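Local coordinates for histone-lysine N-methyltransferase SETMAR (PDB 3F2K), which joins a histone H3 lysine methyltransferase to a DNA-binding mariner transposase domain, the part described here, and acts in DNA double-strand break repair, at residues W78-S88 with Y101-L112. Residues are numbered along the deposited sequence; the frame is centred on the assembly and turned at random.
Sequences WWSAAGLIHYS and YAQEIDEMNQKL
His86 is gripped at both ring nitrogens by the helix. His86 NE2 donates to Glu104 OE1 (2.9 Å, N-H...O 155°), met nearly along the carboxylate's C-O axis, with ring and carboxylate planes only 12° apart. Also at the ring edge, Lys111 NZ, at the end of an extended chain, donates to His86 ND1 over 2.9 Å, close to the ring plane. These two bonds fix the imidazole's rotation and would place its proton on NE2. Trp78 lays its indole against selenomethionine Met108, whose CB lies over one face; Met108 CE is 3.7 Å from Trp78 CE3, and the selenium sits obliquely to the six-membered ring, a Met-aromatic contact. The far corner of the indole, Trp78 CH2, lies 3.5 Å from Ile105 CG1 and borders the phenol of Tyr101, the two rings inclined at 34°. In a classic beta bulge Ile85 and His86 both face Trp78 and both donate their backbone N to its O, and both of these consecutive residues touch the helix: Ile85 CG2 packs on Met108 CG (3.6 Å) and its CD1 on Leu112. Here the 78-80/83-88 hairpin, at one edge of the RNase H-like sheet of the transposase domain, is covered by helix 98-115. A water accepts from Trp78 NE1, donates to Glu104 OE1 and bonds Ser88 OG, tying the indole to the histidine's acceptor. Lys100 forms a salt bridge with Glu104 OE2, the other oxygen, and probably helps hold the carboxylate in place. The side chain of Tyr101, stacked on His135, is about 8 Å from the magnesium ion bound by Asp38 and Asp130.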
# COMPACT_ATOMS: atom_id res chain seq x y z
N TRP A 78 5.53 2.72 -1.10
CA TRP A 78 5.71 1.36 -1.43
C TRP A 78 6.60 0.72 -0.37
O TRP A 78 7.68 1.22 -0.07
CB TRP A 78 6.47 1.24 -2.79
CG TRP A 78 5.84 2.00 -3.96
CD1 TRP A 78 5.88 3.35 -4.20
CD2 TRP A 78 5.12 1.43 -5.01
NE1 TRP A 78 5.25 3.66 -5.35
CE2 TRP A 78 4.74 2.49 -5.87
CE3 TRP A 78 4.73 0.11 -5.31
CZ2 TRP A 78 3.97 2.28 -6.99
CZ3 TRP A 78 3.97 -0.09 -6.41
CH2 TRP A 78 3.63 0.98 -7.27
N TRP A 79 6.22 -0.47 0.08
CA TRP A 79 6.95 -1.13 1.18
C TRP A 79 6.65 -2.62 1.31
O TRP A 79 5.65 -3.15 0.78
CB TRP A 79 6.63 -0.41 2.49
CG TRP A 79 5.18 -0.34 2.79
CD1 TRP A 79 4.25 0.50 2.23
CD2 TRP A 79 4.50 -1.12 3.77
NE1 TRP A 79 3.02 0.31 2.83
CE2 TRP A 79 3.14 -0.67 3.79
CE3 TRP A 79 4.92 -2.11 4.67
CZ2 TRP A 79 2.15 -1.25 4.65
CZ3 TRP A 79 3.96 -2.68 5.57
CH2 TRP A 79 2.57 -2.25 5.52
N SER A 80 7.53 -3.33 2.03
CA SER A 80 7.29 -4.72 2.37
C SER A 80 7.54 -4.92 3.90
O SER A 80 7.94 -3.98 4.62
CB SER A 80 8.26 -5.57 1.60
OG SER A 80 9.55 -5.22 2.06
N ALA A 81 7.40 -6.16 4.34
CA ALA A 81 7.67 -6.48 5.74
C ALA A 81 9.13 -6.14 6.09
O ALA A 81 9.43 -5.91 7.28
CB ALA A 81 7.40 -7.97 6.05
N ALA A 82 10.02 -6.12 5.09
CA ALA A 82 11.40 -5.85 5.37
C ALA A 82 11.68 -4.37 5.60
O ALA A 82 12.74 -4.04 6.17
CB ALA A 82 12.33 -6.44 4.28
N GLY A 83 10.77 -3.51 5.08
CA GLY A 83 10.90 -2.08 5.19
C GLY A 83 10.38 -1.22 4.06
O GLY A 83 9.70 -1.74 3.11
N LEU A 84 10.70 0.08 4.19
CA LEU A 84 10.33 1.09 3.20
C LEU A 84 11.14 0.81 1.91
O LEU A 84 12.35 0.59 1.99
CB LEU A 84 10.71 2.48 3.72
CG LEU A 84 10.42 3.64 2.75
CD1 LEU A 84 8.94 3.68 2.41
CD2 LEU A 84 10.91 4.99 3.39
N ILE A 85 10.44 0.83 0.78
CA ILE A 85 11.05 0.61 -0.55
C ILE A 85 11.20 1.96 -1.30
O ILE A 85 12.34 2.36 -1.74
CB ILE A 85 10.34 -0.47 -1.41
CG1 ILE A 85 10.36 -1.89 -0.75
CG2 ILE A 85 11.07 -0.63 -2.84
CD1 ILE A 85 9.35 -2.89 -1.36
N HIS A 86 10.10 2.66 -1.46
CA HIS A 86 10.06 3.83 -2.38
C HIS A 86 8.87 4.69 -1.95
O HIS A 86 7.80 4.15 -1.57
CB HIS A 86 9.83 3.37 -3.88
CG HIS A 86 9.74 4.55 -4.85
ND1 HIS A 86 10.71 5.53 -4.94
CD2 HIS A 86 8.80 4.87 -5.78
CE1 HIS A 86 10.37 6.40 -5.88
NE2 HIS A 86 9.22 6.01 -6.42
N TYR A 87 9.03 6.00 -2.04
CA TYR A 87 7.83 6.89 -1.96
C TYR A 87 8.04 8.08 -2.87
O TYR A 87 9.18 8.41 -3.23
CB TYR A 87 7.55 7.35 -0.52
CG TYR A 87 8.65 8.20 0.10
CD1 TYR A 87 8.67 9.59 -0.03
CD2 TYR A 87 9.64 7.60 0.85
CE1 TYR A 87 9.66 10.34 0.59
CE2 TYR A 87 10.66 8.34 1.46
CZ TYR A 87 10.66 9.69 1.31
OH TYR A 87 11.66 10.36 1.95
N SER A 88 6.96 8.75 -3.25
CA SER A 88 7.11 9.82 -4.26
C SER A 88 5.93 10.76 -4.06
O SER A 88 4.87 10.34 -3.55
CB SER A 88 7.13 9.27 -5.70
OG SER A 88 5.93 8.59 -6.05
N TYR A 101 2.05 5.52 -13.33
CA TYR A 101 2.15 4.44 -12.30
C TYR A 101 3.10 3.35 -12.78
O TYR A 101 3.88 2.82 -11.94
CB TYR A 101 0.79 3.89 -12.00
CG TYR A 101 0.68 3.00 -10.81
CD1 TYR A 101 0.74 3.54 -9.51
CD2 TYR A 101 0.44 1.63 -10.98
CE1 TYR A 101 0.55 2.75 -8.41
CE2 TYR A 101 0.27 0.78 -9.84
CZ TYR A 101 0.32 1.38 -8.57
OH TYR A 101 0.15 0.58 -7.43
N ALA A 102 3.08 3.03 -14.09
CA ALA A 102 4.07 2.08 -14.65
C ALA A 102 5.55 2.50 -14.44
O ALA A 102 6.39 1.66 -14.05
CB ALA A 102 3.76 1.72 -16.15
N GLN A 103 5.84 3.79 -14.65
CA GLN A 103 7.18 4.35 -14.45
C GLN A 103 7.54 4.31 -12.97
O GLN A 103 8.67 4.00 -12.61
CB GLN A 103 7.25 5.78 -15.00
CG GLN A 103 7.20 5.77 -16.52
CD GLN A 103 8.30 4.85 -17.13
OE1 GLN A 103 8.00 3.92 -17.92
NE2 GLN A 103 9.55 5.05 -16.70
N GLU A 104 6.55 4.52 -12.11
CA GLU A 104 6.78 4.44 -10.67
C GLU A 104 7.12 3.03 -10.22
O GLU A 104 8.00 2.84 -9.35
CB GLU A 104 5.54 4.96 -9.93
CG GLU A 104 5.47 6.54 -9.98
CD GLU A 104 6.67 7.29 -9.33
OE1 GLU A 104 7.20 6.89 -8.27
OE2 GLU A 104 7.08 8.35 -9.88
N ILE A 105 6.42 2.05 -10.77
CA ILE A 105 6.68 0.61 -10.46
C ILE A 105 8.10 0.24 -10.91
O ILE A 105 8.85 -0.39 -10.17
CB ILE A 105 5.67 -0.26 -11.20
CG1 ILE A 105 4.29 -0.16 -10.53
CG2 ILE A 105 6.10 -1.74 -11.27
CD1 ILE A 105 3.20 -0.86 -11.42
N ASP A 106 8.49 0.69 -12.09
CA ASP A 106 9.89 0.46 -12.56
C ASP A 106 10.91 1.04 -11.57
O ASP A 106 11.91 0.37 -11.23
CB ASP A 106 10.08 1.08 -13.94
CG ASP A 106 11.13 0.42 -14.72
OD1 ASP A 106 12.33 0.64 -14.39
OD2 ASP A 106 10.78 -0.23 -15.71
N GLU A 107 10.69 2.27 -11.10
CA GLU A 107 11.65 2.94 -10.18
C GLU A 107 11.64 2.19 -8.85
O GLU A 107 12.72 1.92 -8.30
CB GLU A 107 11.26 4.40 -9.94
CG GLU A 107 12.32 5.18 -9.14
CD GLU A 107 12.01 6.66 -8.96
OE1 GLU A 107 11.14 7.19 -9.69
OE2 GLU A 107 12.67 7.29 -8.08
N MSE A 108 10.43 1.90 -8.35
CA MSE A 108 10.30 1.11 -7.08
C MSE A 108 11.06 -0.24 -7.18
O MSE A 108 11.74 -0.63 -6.21
CB MSE A 108 8.85 0.82 -6.75
CG MSE A 108 8.67 -0.13 -5.46
SE MSE A 108 8.68 -1.89 -5.87
CE MSE A 108 7.20 -2.02 -7.16
N ASN A 109 10.88 -0.94 -8.30
CA ASN A 109 11.51 -2.20 -8.47
C ASN A 109 13.06 -2.07 -8.47
O ASN A 109 13.76 -2.96 -7.92
CB ASN A 109 11.00 -2.90 -9.74
CG ASN A 109 11.52 -4.34 -9.85
OD1 ASN A 109 11.23 -5.18 -9.01
ND2 ASN A 109 12.40 -4.58 -10.89
N GLN A 110 13.61 -0.97 -9.01
CA GLN A 110 15.06 -0.83 -8.98
C GLN A 110 15.53 -0.71 -7.51
O GLN A 110 16.58 -1.24 -7.09
CB GLN A 110 15.55 0.37 -9.76
CG GLN A 110 15.18 0.29 -11.25
CD GLN A 110 15.79 1.52 -11.96
OE1 GLN A 110 15.42 2.66 -11.70
NE2 GLN A 110 16.77 1.26 -12.77
N LYS A 111 14.79 0.06 -6.75
CA LYS A 111 15.13 0.20 -5.32
C LYS A 111 15.01 -1.09 -4.53
O LYS A 111 15.84 -1.34 -3.64
CB LYS A 111 14.28 1.32 -4.67
CG LYS A 111 14.65 2.69 -5.19
CD LYS A 111 13.74 3.74 -4.67
CE LYS A 111 14.16 5.15 -5.12
NZ LYS A 111 13.42 6.18 -4.27
N LEU A 112 13.99 -1.89 -4.83
CA LEU A 112 13.78 -3.18 -4.19
C LEU A 112 14.97 -4.07 -4.51
O LEU A 112 15.52 -4.76 -3.62
CB LEU A 112 12.49 -3.82 -4.73
CG LEU A 112 12.18 -5.21 -4.21
CD1 LEU A 112 12.03 -5.14 -2.65
CD2 LEU A 112 10.95 -5.85 -4.86
O HOH W 1 5.28 6.17 -6.57